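Local coordinates for protein molybdopterin molybdotransferase (Pyrococcus horikoshii, PDB 1UZ5) that probably inserts molybdate into adenylyl-molybdopterin, releasing AMP and yielding Mo-molybdopterin in a magnesium-dependent step of molybdenum cofactor biosynthesis, at residues D47-R53 with M140-I146; K182-T188 with G247-S253; Y205-G209 with P301-C307. All coordinates share one frame; numbering follows the deposited sequence.

Contact 1 (D47-R53 with M140-I146)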
loop_
_atom_site.group_PDB
_atom_site.type_symbol
_atom_site.label_atom_id
_atom_site.label_comp_id
_atom_site.label_asym_id
_atom_site.label_seq_id
_atom_site.Cartn_x
_atom_site.Cartn_y
_atom_site.Cartn_z
ATOM N N ASP A 47 -20.179 -15.874 5.186
ATOM C CA ASP A 47 -20.823 -15.014 6.166
ATOM C C ASP A 47 -19.999 -15.158 7.442
ATOM O O ASP A 47 -19.491 -16.239 7.735
ATOM C CB ASP A 47 -22.247 -15.491 6.484
ATOM C CG ASP A 47 -23.264 -15.070 5.443
ATOM O OD1 ASP A 47 -23.399 -13.850 5.188
ATOM O OD2 ASP A 47 -23.944 -15.965 4.894
ATOM N N VAL A 48 -19.892 -14.073 8.201
ATOM C CA VAL A 48 -19.172 -14.074 9.459
ATOM C C VAL A 48 -20.069 -13.457 10.525
ATOM O O VAL A 48 -20.483 -12.309 10.392
ATOM C CB VAL A 48 -17.886 -13.222 9.383
ATOM C CG1 VAL A 48 -17.148 -13.308 10.706
ATOM C CG2 VAL A 48 -17.006 -13.683 8.223
ATOM N N PRO A 49 -20.414 -14.222 11.580
ATOM C CA PRO A 49 -20.018 -15.620 11.784
ATOM C C PRO A 49 -20.707 -16.490 10.736
ATOM O O PRO A 49 -21.706 -16.082 10.150
ATOM C CB PRO A 49 -20.494 -15.909 13.212
ATOM C CG PRO A 49 -21.718 -15.038 13.335
ATOM C CD PRO A 49 -21.267 -13.746 12.688
ATOM N N PRO A 50 -20.170 -17.690 10.472
ATOM C CA PRO A 50 -20.772 -18.577 9.472
ATOM C C PRO A 50 -22.005 -19.350 9.954
ATOM O O PRO A 50 -22.550 -20.171 9.222
ATOM C CB PRO A 50 -19.611 -19.490 9.083
ATOM C CG PRO A 50 -18.861 -19.631 10.378
ATOM C CD PRO A 50 -18.901 -18.243 10.989
ATOM N N PHE A 51 -22.436 -19.067 11.178
ATOM C CA PHE A 51 -23.606 -19.706 11.779
ATOM C C PHE A 51 -24.059 -18.840 12.948
ATOM O O PHE A 51 -23.298 -17.996 13.424
ATOM C CB PHE A 51 -23.257 -21.105 12.302
ATOM C CG PHE A 51 -22.080 -21.127 13.249
ATOM C CD1 PHE A 51 -20.783 -21.329 12.769
ATOM C CD2 PHE A 51 -22.261 -20.910 14.614
ATOM C CE1 PHE A 51 -19.684 -21.312 13.634
ATOM C CE2 PHE A 51 -21.171 -20.890 15.491
ATOM C CZ PHE A 51 -19.874 -21.091 14.997
ATOM N N ASP A 52 -25.293 -19.036 13.405
ATOM C CA ASP A 52 -25.795 -18.264 14.544
ATOM C C ASP A 52 -25.028 -18.751 15.762
ATOM O O ASP A 52 -25.008 -19.945 16.044
ATOM C CB ASP A 52 -27.295 -18.519 14.760
ATOM C CG ASP A 52 -28.143 -18.039 13.601
ATOM O OD1 ASP A 52 -29.295 -18.505 13.481
ATOM O OD2 ASP A 52 -27.667 -17.194 12.814
ATOM N N ARG A 53 -24.383 -17.845 16.486
ATOM C CA ARG A 53 -23.642 -18.276 17.655
ATOM C C ARG A 53 -24.075 -17.581 18.934
ATOM O O ARG A 53 -24.496 -16.424 18.921
ATOM C CB ARG A 53 -22.127 -18.110 17.416
ATOM C CG ARG A 53 -21.619 -16.700 17.258
ATOM C CD ARG A 53 -20.176 -16.676 16.703
ATOM N NE ARG A 53 -19.273 -17.640 17.339
ATOM C CZ ARG A 53 -17.947 -17.655 17.182
ATOM N NH1 ARG A 53 -17.349 -16.754 16.410
ATOM N NH2 ARG A 53 -17.211 -18.574 17.793
ATOM N N MET A 140 -25.518 -13.910 18.053
ATOM C CA MET A 140 -24.821 -13.150 17.019
ATOM C C MET A 140 -25.232 -13.932 15.784
ATOM O O MET A 140 -24.723 -15.027 15.540
ATOM C CB MET A 140 -23.308 -13.231 17.226
ATOM C CG MET A 140 -22.465 -12.793 16.035
ATOM S SD MET A 140 -22.535 -11.030 15.693
ATOM C CE MET A 140 -21.556 -10.383 17.048
ATOM N N LYS A 141 -26.172 -13.391 15.018
ATOM C CA LYS A 141 -26.663 -14.090 13.843
ATOM C C LYS A 141 -25.644 -14.197 12.720
ATOM O O LYS A 141 -24.759 -13.354 12.580
ATOM C CB LYS A 141 -27.947 -13.422 13.344
ATOM C CG LYS A 141 -29.015 -13.322 14.437
ATOM C CD LYS A 141 -30.340 -12.801 13.909
ATOM C CE LYS A 141 -31.009 -13.806 12.987
ATOM N NZ LYS A 141 -32.287 -13.271 12.431
ATOM N N LYS A 142 -25.783 -15.260 11.936
ATOM C CA LYS A 142 -24.910 -15.541 10.806
ATOM C C LYS A 142 -24.765 -14.333 9.880
ATOM O O LYS A 142 -25.761 -13.780 9.414
ATOM C CB LYS A 142 -25.480 -16.723 10.020
ATOM C CG LYS A 142 -24.717 -17.087 8.757
ATOM C CD LYS A 142 -25.396 -18.241 8.032
ATOM C CE LYS A 142 -24.625 -18.641 6.786
ATOM N NZ LYS A 142 -25.311 -19.721 6.024
ATOM N N GLY A 143 -23.527 -13.916 9.628
ATOM C CA GLY A 143 -23.293 -12.795 8.733
ATOM C C GLY A 143 -23.432 -11.386 9.282
ATOM O O GLY A 143 -23.269 -10.421 8.537
ATOM N N ILE A 144 -23.723 -11.254 10.570
ATOM C CA ILE A 144 -23.874 -9.933 11.182
ATOM C C ILE A 144 -22.539 -9.202 11.387
ATOM O O ILE A 144 -22.503 -7.973 11.483
ATOM C CB ILE A 144 -24.631 -10.040 12.530
ATOM C CG1 ILE A 144 -26.137 -10.098 12.265
ATOM C CG2 ILE A 144 -24.331 -8.841 13.415
ATOM C CD1 ILE A 144 -26.558 -11.150 11.259
ATOM N N ASP A 145 -21.448 -9.960 11.455
ATOM C CA ASP A 145 -20.118 -9.377 11.619
ATOM C C ASP A 145 -19.726 -8.920 10.210
ATOM O O ASP A 145 -19.529 -7.731 9.955
ATOM C CB ASP A 145 -19.139 -10.446 12.125
ATOM C CG ASP A 145 -17.805 -9.867 12.592
ATOM O OD1 ASP A 145 -17.441 -8.751 12.172
ATOM O OD2 ASP A 145 -17.108 -10.551 13.370
ATOM N N ILE A 146 -19.633 -9.882 9.296
ATOM C CA ILE A 146 -19.300 -9.608 7.902
ATOM C C ILE A 146 -20.219 -10.416 6.978
ATOM O O ILE A 146 -20.235 -11.646 7.016
ATOM C CB ILE A 146 -17.831 -9.971 7.583
ATOM C CG1 ILE A 146 -16.880 -9.028 8.330
ATOM C CG2 ILE A 146 -17.589 -9.886 6.086
ATOM C CD1 ILE A 146 -15.411 -9.340 8.122
#

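Contact 2 (K182-T188 with G247-S253)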
loop_
_atom_site.group_PDB
_atom_site.type_symbol
_atom_site.label_atom_id
_atom_site.label_comp_id
_atom_site.label_asym_id
_atom_site.label_seq_id
_atom_site.Cartn_x
_atom_site.Cartn_y
_atom_site.Cartn_z
ATOM N N LYS A 182 9.693 -4.751 -12.614
ATOM C CA LYS A 182 11.145 -4.713 -12.535
ATOM C C LYS A 182 11.707 -3.416 -13.096
ATOM O O LYS A 182 11.380 -3.016 -14.212
ATOM C CB LYS A 182 11.750 -5.890 -13.290
ATOM C CG LYS A 182 11.436 -7.244 -12.697
ATOM C CD LYS A 182 12.099 -8.340 -13.516
ATOM C CE LYS A 182 11.860 -9.712 -12.902
ATOM N NZ LYS A 182 12.492 -10.789 -13.711
ATOM N N VAL A 183 12.546 -2.754 -12.311
ATOM C CA VAL A 183 13.168 -1.508 -12.751
ATOM C C VAL A 183 14.686 -1.668 -12.728
ATOM O O VAL A 183 15.279 -1.845 -11.664
ATOM C CB VAL A 183 12.784 -0.336 -11.840
ATOM C CG1 VAL A 183 13.436 0.952 -12.345
ATOM C CG2 VAL A 183 11.269 -0.187 -11.799
ATOM N N ALA A 184 15.303 -1.636 -13.907
ATOM C CA ALA A 184 16.754 -1.762 -14.022
ATOM C C ALA A 184 17.337 -0.371 -13.776
ATOM O O ALA A 184 16.968 0.594 -14.454
ATOM C CB ALA A 184 17.132 -2.259 -15.415
ATOM N N VAL A 185 18.241 -0.279 -12.805
ATOM C CA VAL A 185 18.851 0.995 -12.440
ATOM C C VAL A 185 20.329 1.078 -12.793
ATOM O O VAL A 185 21.093 0.148 -12.531
ATOM C CB VAL A 185 18.699 1.258 -10.932
ATOM C CG1 VAL A 185 19.387 2.573 -10.559
ATOM C CG2 VAL A 185 17.216 1.293 -10.561
ATOM N N ILE A 186 20.714 2.209 -13.382
ATOM C CA ILE A 186 22.095 2.457 -13.786
ATOM C C ILE A 186 22.614 3.795 -13.242
ATOM O O ILE A 186 21.889 4.787 -13.230
ATOM C CB ILE A 186 22.217 2.500 -15.333
ATOM C CG1 ILE A 186 21.927 1.117 -15.919
ATOM C CG2 ILE A 186 23.614 2.988 -15.743
ATOM C CD1 ILE A 186 21.701 1.127 -17.430
ATOM N N SER A 187 23.865 3.807 -12.783
ATOM C CA SER A 187 24.501 5.039 -12.299
ATOM C C SER A 187 25.601 5.393 -13.305
ATOM O O SER A 187 26.417 4.541 -13.658
ATOM C CB SER A 187 25.117 4.837 -10.910
ATOM O OG SER A 187 24.109 4.746 -9.915
ATOM N N THR A 188 25.620 6.635 -13.778
ATOM C CA THR A 188 26.632 7.040 -14.758
ATOM C C THR A 188 27.544 8.158 -14.258
ATOM O O THR A 188 27.085 9.131 -13.660
ATOM C CB THR A 188 25.985 7.510 -16.080
ATOM O OG1 THR A 188 25.206 8.687 -15.845
ATOM C CG2 THR A 188 25.090 6.422 -16.652
ATOM N N GLY A 247 14.717 -5.483 -17.201
ATOM C CA GLY A 247 13.617 -4.753 -16.596
ATOM C C GLY A 247 12.445 -4.391 -17.486
ATOM O O GLY A 247 12.483 -4.575 -18.701
ATOM N N ASP A 248 11.389 -3.882 -16.857
ATOM C CA ASP A 248 10.189 -3.445 -17.557
ATOM C C ASP A 248 10.378 -1.948 -17.755
ATOM O O ASP A 248 9.749 -1.322 -18.608
ATOM C CB ASP A 248 8.947 -3.682 -16.696
ATOM C CG ASP A 248 8.793 -5.132 -16.283
ATOM O OD1 ASP A 248 8.799 -6.008 -17.175
ATOM O OD2 ASP A 248 8.664 -5.391 -15.067
ATOM N N VAL A 249 11.258 -1.389 -16.933
ATOM C CA VAL A 249 11.571 0.031 -16.962
ATOM C C VAL A 249 13.049 0.206 -16.639
ATOM O O VAL A 249 13.606 -0.550 -15.851
ATOM C CB VAL A 249 10.742 0.797 -15.907
ATOM C CG1 VAL A 249 11.209 2.248 -15.821
ATOM C CG2 VAL A 249 9.266 0.734 -16.261
ATOM N N VAL A 250 13.684 1.195 -17.264
ATOM C CA VAL A 250 15.094 1.469 -17.013
ATOM C C VAL A 250 15.211 2.888 -16.474
ATOM O O VAL A 250 14.593 3.813 -17.001
ATOM C CB VAL A 250 15.943 1.334 -18.304
ATOM C CG1 VAL A 250 17.406 1.699 -18.016
ATOM C CG2 VAL A 250 15.866 -0.090 -18.826
ATOM N N VAL A 251 15.968 3.053 -15.397
ATOM C CA VAL A 251 16.158 4.373 -14.820
ATOM C C VAL A 251 17.652 4.622 -14.703
ATOM O O VAL A 251 18.395 3.806 -14.151
ATOM C CB VAL A 251 15.504 4.506 -13.426
ATOM C CG1 VAL A 251 15.771 5.897 -12.863
ATOM C CG2 VAL A 251 14.003 4.296 -13.530
ATOM N N ILE A 252 18.082 5.756 -15.243
ATOM C CA ILE A 252 19.490 6.132 -15.241
ATOM C C ILE A 252 19.662 7.474 -14.541
ATOM O O ILE A 252 18.879 8.396 -14.759
ATOM C CB ILE A 252 20.010 6.262 -16.695
ATOM C CG1 ILE A 252 19.677 4.989 -17.478
ATOM C CG2 ILE A 252 21.512 6.512 -16.700
ATOM C CD1 ILE A 252 19.798 5.128 -18.975
ATOM N N SER A 253 20.670 7.572 -13.681
ATOM C CA SER A 253 20.959 8.829 -12.997
ATOM C C SER A 253 22.432 9.150 -13.233
ATOM O O SER A 253 23.279 8.255 -13.255
ATOM C CB SER A 253 20.691 8.730 -11.492
ATOM O OG SER A 253 21.677 7.951 -10.845
HETATM O O HOH W 1 21.393 5.451 -10.517
#

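Contact 3 (Y205-G209 with P301-C307)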
loop_
_atom_site.group_PDB
_atom_site.type_symbol
_atom_site.label_atom_id
_atom_site.label_comp_id
_atom_site.label_asym_id
_atom_site.label_seq_id
_atom_site.Cartn_x
_atom_site.Cartn_y
_atom_site.Cartn_z
ATOM N N TYR A 205 31.651 7.252 -4.097
ATOM C CA TYR A 205 30.818 6.052 -4.102
ATOM C C TYR A 205 29.421 6.343 -4.619
ATOM O O TYR A 205 28.893 7.439 -4.433
ATOM C CB TYR A 205 30.717 5.478 -2.689
ATOM C CG TYR A 205 31.987 4.848 -2.197
ATOM C CD1 TYR A 205 32.484 3.690 -2.788
ATOM C CD2 TYR A 205 32.692 5.402 -1.126
ATOM C CE1 TYR A 205 33.651 3.094 -2.321
ATOM C CE2 TYR A 205 33.854 4.816 -0.654
ATOM C CZ TYR A 205 34.327 3.662 -1.252
ATOM O OH TYR A 205 35.473 3.075 -0.772
ATOM N N ASP A 206 28.815 5.354 -5.262
ATOM C CA ASP A 206 27.463 5.514 -5.775
ATOM C C ASP A 206 26.511 5.766 -4.619
ATOM O O ASP A 206 26.695 5.229 -3.530
ATOM C CB ASP A 206 26.995 4.246 -6.495
ATOM C CG ASP A 206 25.496 4.246 -6.749
ATOM O OD1 ASP A 206 25.045 5.043 -7.596
ATOM O OD2 ASP A 206 24.767 3.462 -6.092
ATOM N N ILE A 207 25.503 6.593 -4.855
ATOM C CA ILE A 207 24.500 6.844 -3.838
ATOM C C ILE A 207 23.099 6.703 -4.438
ATOM O O ILE A 207 22.196 6.154 -3.799
ATOM C CB ILE A 207 24.641 8.246 -3.205
ATOM C CG1 ILE A 207 23.533 8.442 -2.165
ATOM C CG2 ILE A 207 24.583 9.321 -4.281
ATOM C CD1 ILE A 207 23.646 9.725 -1.361
ATOM N N ASN A 208 22.923 7.181 -5.666
ATOM C CA ASN A 208 21.619 7.120 -6.325
ATOM C C ASN A 208 21.161 5.723 -6.738
ATOM O O ASN A 208 19.968 5.434 -6.723
ATOM C CB ASN A 208 21.595 8.028 -7.554
ATOM C CG ASN A 208 21.730 9.494 -7.198
ATOM O OD1 ASN A 208 21.174 9.957 -6.206
ATOM N ND2 ASN A 208 22.459 10.236 -8.017
ATOM N N GLY A 209 22.105 4.870 -7.117
ATOM C CA GLY A 209 21.761 3.521 -7.529
ATOM C C GLY A 209 21.046 2.780 -6.412
ATOM O O GLY A 209 19.957 2.244 -6.608
ATOM N N PRO A 301 18.722 13.433 -13.156
ATOM C CA PRO A 301 19.881 14.197 -12.677
ATOM C C PRO A 301 20.734 13.383 -11.704
ATOM O O PRO A 301 20.231 12.486 -11.022
ATOM C CB PRO A 301 19.244 15.399 -11.983
ATOM C CG PRO A 301 17.951 15.577 -12.713
ATOM C CD PRO A 301 17.470 14.156 -12.869
ATOM N N GLY A 302 22.020 13.711 -11.637
ATOM C CA GLY A 302 22.921 13.013 -10.737
ATOM C C GLY A 302 22.915 13.565 -9.321
ATOM O O GLY A 302 23.278 12.862 -8.379
ATOM N N TYR A 303 22.522 14.827 -9.158
ATOM C CA TYR A 303 22.471 15.431 -7.828
ATOM C C TYR A 303 21.380 14.691 -7.045
ATOM O O TYR A 303 20.218 14.704 -7.437
ATOM C CB TYR A 303 22.117 16.915 -7.924
ATOM C CG TYR A 303 22.319 17.662 -6.629
ATOM C CD1 TYR A 303 23.591 17.776 -6.063
ATOM C CD2 TYR A 303 21.246 18.237 -5.954
ATOM C CE1 TYR A 303 23.791 18.439 -4.859
ATOM C CE2 TYR A 303 21.435 18.907 -4.742
ATOM C CZ TYR A 303 22.710 18.999 -4.202
ATOM O OH TYR A 303 22.909 19.627 -2.996
ATOM N N PRO A 304 21.747 14.045 -5.923
ATOM C CA PRO A 304 20.838 13.278 -5.059
ATOM C C PRO A 304 19.402 13.777 -4.870
ATOM O O PRO A 304 18.459 13.062 -5.202
ATOM C CB PRO A 304 21.615 13.190 -3.750
ATOM C CG PRO A 304 23.022 13.030 -4.249
ATOM C CD PRO A 304 23.093 14.106 -5.326
ATOM N N THR A 305 19.222 14.984 -4.339
ATOM C CA THR A 305 17.872 15.512 -4.128
ATOM C C THR A 305 17.124 15.782 -5.435
ATOM O O THR A 305 15.892 15.759 -5.467
ATOM C CB THR A 305 17.887 16.817 -3.303
ATOM O OG1 THR A 305 18.563 17.841 -4.040
ATOM C CG2 THR A 305 18.594 16.601 -1.975
ATOM N N SER A 306 17.866 16.049 -6.507
ATOM C CA SER A 306 17.255 16.314 -7.808
ATOM C C SER A 306 16.806 14.997 -8.431
ATOM O O SER A 306 15.770 14.932 -9.094
ATOM C CB SER A 306 18.251 17.014 -8.736
ATOM O OG SER A 306 18.677 18.242 -8.175
ATOM N N CYS A 307 17.602 13.957 -8.223
ATOM C CA CYS A 307 17.290 12.626 -8.729
ATOM C C CYS A 307 16.028 12.159 -8.012
ATOM O O CYS A 307 15.106 11.619 -8.625
ATOM C CB CYS A 307 18.440 11.670 -8.415
ATOM S SG CYS A 307 18.183 9.953 -8.891
HETATM O O HOH W 2 18.829 10.233 -5.009
#

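Contact 1 (D47-R53 with M140-I146)
Lys142 crosses Asp47 at about a right angle, and its aliphatic chain also passes Pro49, Pro50 and Asp52. CB rests near Asp52 OD2 and Pro49 O, and Lys142 CG sits 3.7 Å from Asp47 CB. CD runs past the carbonyl of Pro50, and Lys142 CE lies 3.3 Å from Asp47 OD2. CG stands anti to the backbone N (chi1 177°) and every later torsion is extended, which carries Lys142 NZ to 4.2 Å from Asp47 OD2, beyond a salt bridge; Asp47 OD1 bonds Lys148 N. The backbone N of Lys142 donates to Asp52 OD2 at 2.8 Å, nearly in line with the C-O bond. Gly143 N donates to Pro49 O at 2.9 Å. Pro49, after a cis peptide bond, packs its CG 3.6 Å from Met140 CG. Short antiparallel pairings flank this centre: Arg53 with Met140, and Val48 with Ile146, where Asp145 and Ile146 both face Val48 in what fits a classic beta bulge, though Val48 O is less surely placed. Gly143, in the type II turn 141-144, has no CB to collide with Asp47 OD1. Backbone amides thus join two loops of the MoeA N-terminal region, with charge attraction probably secondary.

Contact 2 (K182-T188 with G247-S253)
Chi1 of -57° sets Asp248 CG beside its own backbone N and swings OD2 to the start of the neighbouring strand, where Lys182 N donates to Asp248 OD2 at 2.7 Å. The N-H meets this oxygen on its anti side, 26° out of the carboxylate plane. Lys182 O in turn accepts from Asp248 N at 2.8 Å and, less straight, from Val249 N, so the N-terminal end of the pair is clasped in both directions. With an alanine in place of Asp248 the amide of Lys182 is likely to lose its carboxylate acceptor, leaving the start of strand 182-188 less firmly held to its neighbour. Beyond it the parallel ladder runs in regular steps: Ala184 N to Val249 O, Val251 N to Ala184 O, Ile186 N to Val251 O, and so on to Thr188 N on Ser253 O. On one face Val183 and Val251 cross at a slant, Val183 CG1 3.6 Å from Val251 CG2, with Val183 also touching Ile216 of helix 208-219. On the other, Ile186 packs beside Val250 and Ile252 and touches Leu239 and Ala243 of helix 233-246, while Val250 and Ile252 lean on Val297 of the next strand, 295-300. Thr188 CG2 meets Ile252 CG2 at 3.6 Å. A water donates to Ile186 O (2.8 Å) and to Ser187 OG (2.9 Å) and also bonds Ser253 OG; Ser187 OG has a further partner in Asp206. The two strands are adjacent in the central sheet of the probable molybdopterin-binding domain, a three-layer alpha/beta/alpha build. Apolar groups line the middle of the pair, a carboxylate fastens its N-terminal end, and two serine hydroxyls share a water near the C-terminal end.

Contact 3 (Y205-G209 with P301-C307)
Asn208 ND2 donates to Gly302 O at 2.8 Å, the one direct hydrogen bond between residues 205-209 and 301-307. The acceptor lies in the plane of the amide, only 1° out of it, whereas the donor sits above the carbonyl plane of Gly302, 37° out of it. The other end of the same amide is held by a water, which donates to Asn208 OD1 at 2.6 Å and to Pro304 O at 2.9 Å. Bonded at both ends, the flat group has its rotation fixed, with Asn208 OD1 turned to Pro304 CA (3.5 Å) and Cys307 CB (3.9 Å). Cys307 SG also lies close, 4.0 Å from Asn208 CG. With CG beside the backbone N (chi1 -65°), the amide reaches Gly302, just before helix 304-322, and the first turn of that helix. Ile207, at the N-cap position, adds an apolar touch: Ile207 CG2 lies 4.0 Å from Pro304 CG, the two side chains crossing at about a right angle. Asp206 OD1 accepts from Gly209 N through its syn lone pair, an Asx motif at the helix start; the same oxygen also bonds Ser187 OG of strand 182-188. The contact therefore joins the N-terminal ends of helices 208-219 and 304-322; Asn208 and Cys307 both touch Ser253 on strand 249-253, and Pro304 packs against Phe372 of helix 368-374.

From the N terminus, contact 1 comes first and closes a long loop, rich in strand and without helix, joining the link between strands 42-43 and 53-54 to that between 139-140 and 151-153. It is complete before the other two open, and its centre lies about 50 Å from that of contact 2 and about 55 Å from that of contact 3, on the opposite side of the chain's centre. Contacts 2 and 3 cross: 205-209 falls between the two strands of contact 2, and 301-307 follows both. Their centres are about 13 Å apart and they touch. Together they tie neighbouring sheet strands to two helix starts in the probable molybdopterin-binding domain.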